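Local structure of extracellular endo-alpha-(1->5)-L-arabinanase 1 (Bacillus subtilis, 1UV4) at residues 145-158 with 171-185. The protein hydrolyses internal alpha-1,5-arabinofuranosidic linkages of linear and sugar beet arabinan, a calcium-dependent step in plant cell-wall breakdown. Sequence-based numbering, arbitrary orientation.
With EDO (1,2-ethanediol), chain F.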
ATOM      1  N   TRP A 145      14.066  -0.292  -0.191  1.00 12.25           N
ATOM      2  CA  TRP A 145      13.590  -1.177   0.854  1.00 11.41           C
ATOM      3  C   TRP A 145      12.114  -1.455   0.568  1.00 12.04           C
ATOM      4  O   TRP A 145      11.422  -0.675  -0.087  1.00 13.48           O
ATOM      5  CB  TRP A 145      13.683  -0.503   2.229  1.00 13.61           C
ATOM      6  CG  TRP A 145      15.045  -0.265   2.765  1.00 12.07           C
ATOM      7  CD1 TRP A 145      15.961   0.602   2.314  1.00 12.73           C
ATOM      8  CD2 TRP A 145      15.613  -0.883   3.934  1.00 11.84           C
ATOM      9  NE1 TRP A 145      17.094   0.567   3.092  1.00 13.44           N
ATOM     10  CE2 TRP A 145      16.894  -0.336   4.112  1.00 11.37           C
ATOM     11  CE3 TRP A 145      15.152  -1.853   4.856  1.00 12.15           C
ATOM     12  CZ2 TRP A 145      17.746  -0.738   5.150  1.00 12.60           C
ATOM     13  CZ3 TRP A 145      15.982  -2.202   5.906  1.00 12.72           C
ATOM     14  CH2 TRP A 145      17.270  -1.663   6.027  1.00 10.69           C
ATOM     15  N   LEU A 146      11.645  -2.559   1.110  1.00 12.49           N
ATOM     16  CA  LEU A 146      10.223  -2.964   0.932  1.00 13.24           C
ATOM     17  C   LEU A 146       9.558  -3.188   2.287  1.00 13.84           C
ATOM     18  O   LEU A 146      10.057  -3.966   3.102  1.00 13.70           O
ATOM     19  CB  LEU A 146      10.124  -4.263   0.127  1.00 13.66           C
ATOM     20  CG  LEU A 146       8.690  -4.708  -0.269  1.00 16.14           C
ATOM     21  CD1 LEU A 146       8.178  -3.896  -1.414  1.00 18.35           C
ATOM     22  CD2 LEU A 146       8.698  -6.248  -0.562  1.00 19.22           C
ATOM     23  N   ALA A 147       8.447  -2.494   2.513  1.00 14.13           N
ATOM     24  CA  ALA A 147       7.582  -2.788   3.672  1.00 13.24           C
ATOM     25  C   ALA A 147       6.346  -3.535   3.178  1.00 13.97           C
ATOM     26  O   ALA A 147       5.939  -3.447   2.024  1.00 14.36           O
ATOM     27  CB  ALA A 147       7.212  -1.541   4.372  1.00 14.30           C
ATOM     28  N   PHE A 148       5.770  -4.334   4.058  1.00 14.19           N
ATOM     29  CA  PHE A 148       4.544  -5.059   3.739  1.00 13.84           C
ATOM     30  C   PHE A 148       3.898  -5.577   5.002  1.00 13.42           C
ATOM     31  O   PHE A 148       4.422  -5.508   6.077  1.00 14.22           O
ATOM     32  CB  PHE A 148       4.806  -6.208   2.752  1.00 13.35           C
ATOM     33  CG  PHE A 148       5.625  -7.340   3.333  1.00 13.98           C
ATOM     34  CD1 PHE A 148       7.005  -7.316   3.242  1.00 14.28           C
ATOM     35  CD2 PHE A 148       5.021  -8.383   4.009  1.00 14.31           C
ATOM     36  CE1 PHE A 148       7.744  -8.316   3.766  1.00 15.94           C
ATOM     37  CE2 PHE A 148       5.779  -9.407   4.558  1.00 14.67           C
ATOM     38  CZ  PHE A 148       7.148  -9.370   4.427  1.00 14.55           C
ATOM     39  N   GLY A 149       2.692  -6.071   4.844  1.00 14.55           N
ATOM     40  CA  GLY A 149       1.984  -6.812   5.885  1.00 13.93           C
ATOM     41  C   GLY A 149       0.520  -6.479   6.063  1.00 13.31           C
ATOM     42  O   GLY A 149       0.016  -5.445   5.647  1.00 14.16           O
ATOM     43  N   SER A 150      -0.160  -7.385   6.755  1.00 13.00           N
ATOM     44  CA  SER A 150      -1.565  -7.312   7.093  1.00 13.68           C
ATOM     45  C   SER A 150      -1.873  -8.396   8.109  1.00 12.71           C
ATOM     46  O   SER A 150      -1.720  -9.588   7.813  1.00 14.47           O
ATOM     47  CB  SER A 150      -2.399  -7.546   5.856  1.00 12.02           C
ATOM     48  OG  SER A 150      -3.787  -7.496   6.142  1.00 13.52           O
ATOM     49  N   PHE A 151      -2.320  -7.984   9.280  1.00 12.61           N
ATOM     50  CA  PHE A 151      -2.760  -8.898  10.347  1.00 12.94           C
ATOM     51  C   PHE A 151      -1.615  -9.780  10.831  1.00 12.30           C
ATOM     52  O   PHE A 151      -0.441  -9.501  10.552  1.00 13.35           O
ATOM     53  CB  PHE A 151      -4.050  -9.661   9.946  1.00 11.70           C
ATOM     54  CG  PHE A 151      -5.293  -8.866  10.154  1.00 12.57           C
ATOM     55  CD1 PHE A 151      -5.692  -7.912   9.241  1.00 14.80           C
ATOM     56  CD2 PHE A 151      -6.016  -8.991  11.335  1.00 12.44           C
ATOM     57  CE1 PHE A 151      -6.851  -7.180   9.457  1.00 14.87           C
ATOM     58  CE2 PHE A 151      -7.191  -8.253  11.553  1.00 14.56           C
ATOM     59  CZ  PHE A 151      -7.591  -7.344  10.614  1.00 15.19           C
ATOM     60  N   TRP A 152      -1.931 -10.759  11.659  1.00 12.65           N
ATOM     61  CA  TRP A 152      -0.907 -11.556  12.341  1.00 12.17           C
ATOM     62  C   TRP A 152       0.047 -10.617  13.090  1.00 12.20           C
ATOM     63  O   TRP A 152      -0.486  -9.749  13.787  1.00 12.21           O
ATOM     64  CB  TRP A 152      -0.269 -12.562  11.416  1.00 13.99           C
ATOM     65  CG  TRP A 152      -1.226 -13.656  10.972  1.00 12.62           C
ATOM     66  CD1 TRP A 152      -1.444 -14.863  11.586  1.00 14.26           C
ATOM     67  CD2 TRP A 152      -2.138 -13.612   9.862  1.00 12.55           C
ATOM     68  NE1 TRP A 152      -2.420 -15.579  10.911  1.00 11.77           N
ATOM     69  CE2 TRP A 152      -2.823 -14.837   9.831  1.00 12.51           C
ATOM     70  CE3 TRP A 152      -2.408 -12.677   8.848  1.00 11.43           C
ATOM     71  CZ2 TRP A 152      -3.791 -15.147   8.865  1.00 11.32           C
ATOM     72  CZ3 TRP A 152      -3.378 -12.980   7.912  1.00 14.13           C
ATOM     73  CH2 TRP A 152      -4.047 -14.194   7.910  1.00 12.77           C
ATOM     74  N   SER A 153       1.369 -10.772  12.979  1.00 12.42           N
ATOM     75  CA  SER A 153       2.291  -9.950  13.795  1.00 12.40           C
ATOM     76  C   SER A 153       2.579  -8.602  13.111  1.00 13.08           C
ATOM     77  O   SER A 153       3.414  -7.840  13.629  1.00 12.95           O
ATOM     78  CB  SER A 153       3.591 -10.704  14.113  1.00 11.97           C
ATOM     79  OG  SER A 153       4.432 -10.847  13.000  1.00 12.71           O
ATOM     80  N   GLY A 154       1.879  -8.286  11.996  1.00 13.25           N
ATOM     81  CA  GLY A 154       1.886  -6.929  11.463  1.00 14.11           C
ATOM     82  C   GLY A 154       2.812  -6.621  10.309  1.00 13.47           C
ATOM     83  O   GLY A 154       3.030  -7.401   9.417  1.00 13.27           O
ATOM     84  N   ILE A 155       3.404  -5.434  10.382  1.00 13.44           N
ATOM     85  CA  ILE A 155       4.199  -4.845   9.315  1.00 13.33           C
ATOM     86  C   ILE A 155       5.670  -5.183   9.414  1.00 12.78           C
ATOM     87  O   ILE A 155       6.294  -5.067  10.470  1.00 13.96           O
ATOM     88  CB  ILE A 155       4.017  -3.334   9.336  1.00 12.80           C
ATOM     89  CG1 ILE A 155       2.507  -3.005   9.370  1.00 14.40           C
ATOM     90  CG2 ILE A 155       4.690  -2.666   8.124  1.00 15.01           C
ATOM     91  CD1 ILE A 155       1.675  -3.521   8.289  1.00 16.30           C
ATOM     92  N   LYS A 156       6.170  -5.674   8.264  1.00 12.57           N
ATOM     93  CA  LYS A 156       7.548  -6.121   8.117  1.00 12.48           C
ATOM     94  C   LYS A 156       8.274  -5.225   7.122  1.00 13.27           C
ATOM     95  O   LYS A 156       7.652  -4.548   6.325  1.00 13.43           O
ATOM     96  CB  LYS A 156       7.586  -7.546   7.639  1.00 14.52           C
ATOM     97  CG  LYS A 156       6.771  -8.553   8.481  1.00 14.22           C
ATOM     98  CD  LYS A 156       7.153  -8.569   9.946  1.00 14.00           C
ATOM     99  CE  LYS A 156       6.246  -9.430  10.757  1.00 12.35           C
ATOM    100  NZ  LYS A 156       6.689  -9.467  12.180  1.00 14.36           N
ATOM    101  N   LEU A 157       9.595  -5.314   7.168  1.00 13.03           N
ATOM    102  CA  LEU A 157      10.501  -4.488   6.372  1.00 13.11           C
ATOM    103  C   LEU A 157      11.759  -5.277   5.987  1.00 13.49           C
ATOM    104  O   LEU A 157      12.338  -5.927   6.814  1.00 14.20           O
ATOM    105  CB  LEU A 157      10.883  -3.248   7.153  1.00 14.36           C
ATOM    106  CG  LEU A 157      11.871  -2.287   6.523  1.00 14.00           C
ATOM    107  CD1 LEU A 157      11.233  -1.521   5.409  1.00 15.50           C
ATOM    108  CD2 LEU A 157      12.474  -1.352   7.597  1.00 16.04           C
ATOM    109  N   THR A 158      12.123  -5.216   4.703  1.00 13.94           N
ATOM    110  CA  THR A 158      13.372  -5.778   4.246  1.00 13.20           C
ATOM    111  C   THR A 158      14.060  -4.780   3.306  1.00 12.48           C
ATOM    112  O   THR A 158      13.418  -4.080   2.527  1.00 13.91           O
ATOM    113  CB  THR A 158      13.153  -7.135   3.528  1.00 13.81           C
ATOM    114  OG1 THR A 158      14.395  -7.658   3.048  1.00 13.40           O
ATOM    115  CG2 THR A 158      12.244  -6.969   2.320  1.00 15.07           C
ATOM    116  N   LEU A 171      14.646  -9.769   7.836  1.00 12.18           N
ATOM    117  CA  LEU A 171      13.296  -9.264   7.876  1.00 13.65           C
ATOM    118  C   LEU A 171      13.035  -8.599   9.216  1.00 13.84           C
ATOM    119  O   LEU A 171      13.121  -9.258  10.258  1.00 16.56           O
ATOM    120  CB  LEU A 171      12.312 -10.427   7.640  1.00 14.57           C
ATOM    121  CG  LEU A 171      10.876 -10.014   7.336  1.00 17.18           C
ATOM    122  CD1 LEU A 171      10.725  -9.182   6.047  1.00 15.80           C
ATOM    123  CD2 LEU A 171       9.957 -11.239   7.246  1.00 17.26           C
ATOM    124  N   TYR A 172      12.689  -7.312   9.200  1.00 12.40           N
ATOM    125  CA  TYR A 172      12.497  -6.494  10.394  1.00 12.43           C
ATOM    126  C   TYR A 172      10.996  -6.301  10.632  1.00 12.98           C
ATOM    127  O   TYR A 172      10.185  -6.363   9.704  1.00 14.97           O
ATOM    128  CB  TYR A 172      13.145  -5.115  10.217  1.00 13.32           C
ATOM    129  CG  TYR A 172      14.645  -5.143  10.018  1.00 12.81           C
ATOM    130  CD1 TYR A 172      15.506  -5.077  11.088  1.00 12.38           C
ATOM    131  CD2 TYR A 172      15.204  -5.233   8.755  1.00 14.63           C
ATOM    132  CE1 TYR A 172      16.902  -5.095  10.903  1.00 11.63           C
ATOM    133  CE2 TYR A 172      16.582  -5.248   8.575  1.00 14.11           C
ATOM    134  CZ  TYR A 172      17.416  -5.175   9.649  1.00 12.72           C
ATOM    135  OH  TYR A 172      18.803  -5.191   9.489  1.00 15.45           O
ATOM    136  N   SER A 173      10.666  -6.143  11.901  1.00 13.66           N
ATOM    137  CA  SER A 173       9.309  -5.824  12.354  1.00 13.45           C
ATOM    138  C   SER A 173       9.215  -4.362  12.713  1.00 13.08           C
ATOM    139  O   SER A 173      10.003  -3.865  13.486  1.00 13.55           O
ATOM    140  CB  SER A 173       8.952  -6.668  13.567  1.00 12.22           C
ATOM    141  OG  SER A 173       8.994  -8.033  13.226  1.00 14.03           O
ATOM    142  N   ILE A 174       8.237  -3.657  12.128  1.00 12.02           N
ATOM    143  CA  ILE A 174       8.136  -2.202  12.352  1.00 11.89           C
ATOM    144  C   ILE A 174       6.796  -1.671  12.859  1.00 11.94           C
ATOM    145  O   ILE A 174       6.745  -0.544  13.365  1.00 12.18           O
ATOM    146  CB  ILE A 174       8.597  -1.394  11.103  1.00 13.34           C
ATOM    147  CG1 ILE A 174       7.776  -1.702   9.872  1.00 12.74           C
ATOM    148  CG2 ILE A 174      10.097  -1.594  10.864  1.00 13.72           C
ATOM    149  CD1 ILE A 174       8.091  -0.778   8.689  1.00 13.68           C
ATOM    150  N   ALA A 175       5.716  -2.468  12.787  1.00 12.44           N
ATOM    151  CA  ALA A 175       4.457  -2.079  13.433  1.00 12.16           C
ATOM    152  C   ALA A 175       3.633  -3.300  13.704  1.00 12.70           C
ATOM    153  O   ALA A 175       3.654  -4.249  12.937  1.00 13.08           O
ATOM    154  CB  ALA A 175       3.624  -1.037  12.608  1.00 12.45           C
ATOM    155  N   ALA A 176       2.948  -3.286  14.844  1.00 12.25           N
ATOM    156  CA  ALA A 176       2.098  -4.422  15.248  1.00 12.32           C
ATOM    157  C   ALA A 176       0.966  -3.906  16.131  1.00 11.76           C
ATOM    158  O   ALA A 176       1.067  -2.852  16.751  1.00 12.26           O
ATOM    159  CB  ALA A 176       2.953  -5.421  16.016  1.00 12.08           C
ATOM    160  N   ARG A 177      -0.111  -4.688  16.252  1.00 11.56           N
ATOM    161  CA  ARG A 177      -1.159  -4.413  17.219  1.00 12.20           C
ATOM    162  C   ARG A 177      -1.441  -5.669  18.033  1.00 13.29           C
ATOM    163  O   ARG A 177      -2.479  -6.288  17.885  1.00 12.88           O
ATOM    164  CB  ARG A 177      -2.432  -3.912  16.579  1.00 12.03           C
ATOM    165  CG  ARG A 177      -2.257  -2.616  15.775  1.00 13.16           C
ATOM    166  CD  ARG A 177      -3.566  -2.137  15.245  1.00 14.53           C
ATOM    167  NE  ARG A 177      -4.379  -1.488  16.243  1.00 14.72           N
ATOM    168  CZ  ARG A 177      -5.675  -1.262  16.117  1.00 14.49           C
ATOM    169  NH1 ARG A 177      -6.333  -1.684  15.037  1.00 14.50           N
ATOM    170  NH2 ARG A 177      -6.331  -0.631  17.082  1.00 17.44           N
ATOM    171  N   PRO A 178      -0.510  -6.000  18.932  1.00 14.89           N
ATOM    172  CA  PRO A 178      -0.567  -7.279  19.676  1.00 14.93           C
ATOM    173  C   PRO A 178      -1.822  -7.434  20.512  1.00 15.70           C
ATOM    174  O   PRO A 178      -2.247  -8.601  20.719  1.00 15.98           O
ATOM    175  CB  PRO A 178       0.687  -7.228  20.552  1.00 16.16           C
ATOM    176  CG  PRO A 178       1.113  -5.805  20.564  1.00 16.87           C
ATOM    177  CD  PRO A 178       0.682  -5.213  19.297  1.00 15.75           C
ATOM    178  N   ASN A 179      -2.408  -6.318  20.969  1.00 14.29           N
ATOM    179  CA  ASN A 179      -3.600  -6.366  21.822  1.00 15.36           C
ATOM    180  C   ASN A 179      -4.890  -5.970  21.110  1.00 14.98           C
ATOM    181  O   ASN A 179      -5.959  -5.922  21.725  1.00 15.91           O
ATOM    182  CB  ASN A 179      -3.350  -5.577  23.127  1.00 16.18           C
ATOM    183  CG  ASN A 179      -2.306  -6.263  24.009  1.00 18.55           C
ATOM    184  OD1 ASN A 179      -1.249  -5.712  24.271  1.00 22.32           O
ATOM    185  ND2 ASN A 179      -2.605  -7.492  24.462  1.00 22.22           N
ATOM    186  N   ASN A 180      -4.830  -5.790  19.793  1.00 14.88           N
ATOM    187  CA  ASN A 180      -6.034  -5.516  19.004  1.00 15.47           C
ATOM    188  C   ASN A 180      -6.060  -6.414  17.765  1.00 16.15           C
ATOM    189  O   ASN A 180      -6.357  -5.972  16.655  1.00 15.61           O
ATOM    190  CB  ASN A 180      -6.092  -4.031  18.577  1.00 15.90           C
ATOM    191  CG  ASN A 180      -6.470  -3.084  19.691  1.00 17.85           C
ATOM    192  OD1 ASN A 180      -7.654  -2.800  19.933  1.00 20.41           O
ATOM    193  ND2 ASN A 180      -5.460  -2.566  20.380  1.00 21.80           N
ATOM    194  N   GLY A 181      -5.700  -7.679  17.975  1.00 14.39           N
ATOM    195  CA  GLY A 181      -5.842  -8.704  16.981  1.00 14.29           C
ATOM    196  C   GLY A 181      -4.958  -8.609  15.778  1.00 12.34           C
ATOM    197  O   GLY A 181      -5.209  -9.279  14.762  1.00 13.55           O
ATOM    198  N   GLY A 182      -3.898  -7.796  15.856  1.00 10.02           N
ATOM    199  CA  GLY A 182      -3.042  -7.542  14.714  1.00  9.56           C
ATOM    200  C   GLY A 182      -3.737  -6.780  13.617  1.00 10.76           C
ATOM    201  O   GLY A 182      -3.324  -6.826  12.478  1.00 11.08           O
ATOM    202  N   ALA A 183      -4.757  -5.990  13.956  1.00 10.01           N
ATOM    203  CA  ALA A 183      -5.582  -5.371  12.942  1.00 10.50           C
ATOM    204  C   ALA A 183      -4.961  -4.106  12.378  1.00 10.77           C
ATOM    205  O   ALA A 183      -5.400  -2.976  12.635  1.00 11.30           O
ATOM    206  CB  ALA A 183      -6.976  -5.130  13.481  1.00 11.06           C
ATOM    207  N   LEU A 184      -3.907  -4.299  11.602  1.00 11.36           N
ATOM    208  CA  LEU A 184      -3.290  -3.231  10.844  1.00 11.64           C
ATOM    209  C   LEU A 184      -2.721  -3.787   9.529  1.00 11.16           C
ATOM    210  O   LEU A 184      -2.505  -4.996   9.415  1.00 10.68           O
ATOM    211  CB  LEU A 184      -2.202  -2.511  11.633  1.00 11.21           C
ATOM    212  CG  LEU A 184      -0.826  -3.185  11.726  1.00 11.54           C
ATOM    213  CD1 LEU A 184       0.152  -2.234  12.415  1.00 12.94           C
ATOM    214  CD2 LEU A 184      -0.918  -4.458  12.433  1.00 13.77           C
ATOM    215  N   GLU A 185      -2.573  -2.905   8.549  1.00 11.89           N
ATOM    216  CA  GLU A 185      -2.179  -3.284   7.196  1.00 12.39           C
ATOM    217  C   GLU A 185      -1.637  -2.100   6.433  1.00 11.95           C
ATOM    218  O   GLU A 185      -1.656  -0.981   6.894  1.00 12.21           O
ATOM    219  CB  GLU A 185      -3.392  -3.861   6.439  1.00 12.14           C
ATOM    220  CG  GLU A 185      -4.501  -2.842   6.180  1.00 13.59           C
ATOM    221  CD  GLU A 185      -5.548  -3.249   5.129  1.00 19.40           C
ATOM    222  OE1 GLU A 185      -6.437  -4.027   5.483  1.00 15.89           O
ATOM    223  OE2 GLU A 185      -5.560  -2.747   3.957  1.00 18.92           O
TER
HETATM  224  C1  EDO F1296      11.361 -10.460  12.135  1.00 34.14           C
HETATM  225  O1  EDO F1296      11.424  -9.294  12.931  1.00 31.82           O
HETATM  226  C2  EDO F1296      10.150 -10.390  11.241  1.00 36.61           C
HETATM  227  O2  EDO F1296       9.152 -11.240  11.750  1.00 32.44           O
HETATM  228  O   HOH W   1      -5.559  -6.456   4.374  1.00 33.86           O
HETATM  229  O   HOH W   2      -4.045 -11.464  13.420  1.00 21.41           O
HETATM  230  O   HOH W   3       0.154  -7.378  15.277  1.00 22.16           O
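I155 pairs with A175 across the two last strands of one blade of the five-bladed beta-propeller of glycosyl hydrolase family 43, and the chain then crosses through 176-183 to the first strand of the next blade, 184-192, whose second residue, E185, is the probable proton donor. The pairing is antiparallel and interrupted by a classic beta bulge: I155 sits across from two residues, I174 and A175, and its O accepts from I174 N (2.9 Å) while its N donates to A175 O. The packing is tight on the face that bears I155 and L157. I155 CG2 lies 3.7 Å from I174 CG1, I155 CG1 meets A175 CB and L184 CD1, and the side chains of I174 and L157 cross at about a right angle, with I174 CD1 touching L157 CB; L198 and P187 of the neighbouring blade close over this cluster.

Toward the substrate side the contact passes to loops and water. The type II' turn 151-154 leans on the crossing, with F151 N bonded to L184 O (3.0 Å, 169°). CG of F151 stands anti to its carbonyl carbon (chi1 -82°), which brings one ring face over A183 CA, a CH-pi contact 3.8 Å from the centroid. S150, F151 and W152 probably bind substrate, as in relatives; one water links W152 N to G181 O, another W152 O to R177 N.

On the opposite face of the strand pair, the K156 chain bends at chi2 (-56°) and then extends. Its NZ donates to S153 OG, to O2 of an ethanediol, probably from the crystallisation liquor, and to S173 OG (2.9 Å from NZ); S153 OG is in turn bonded to N128 O.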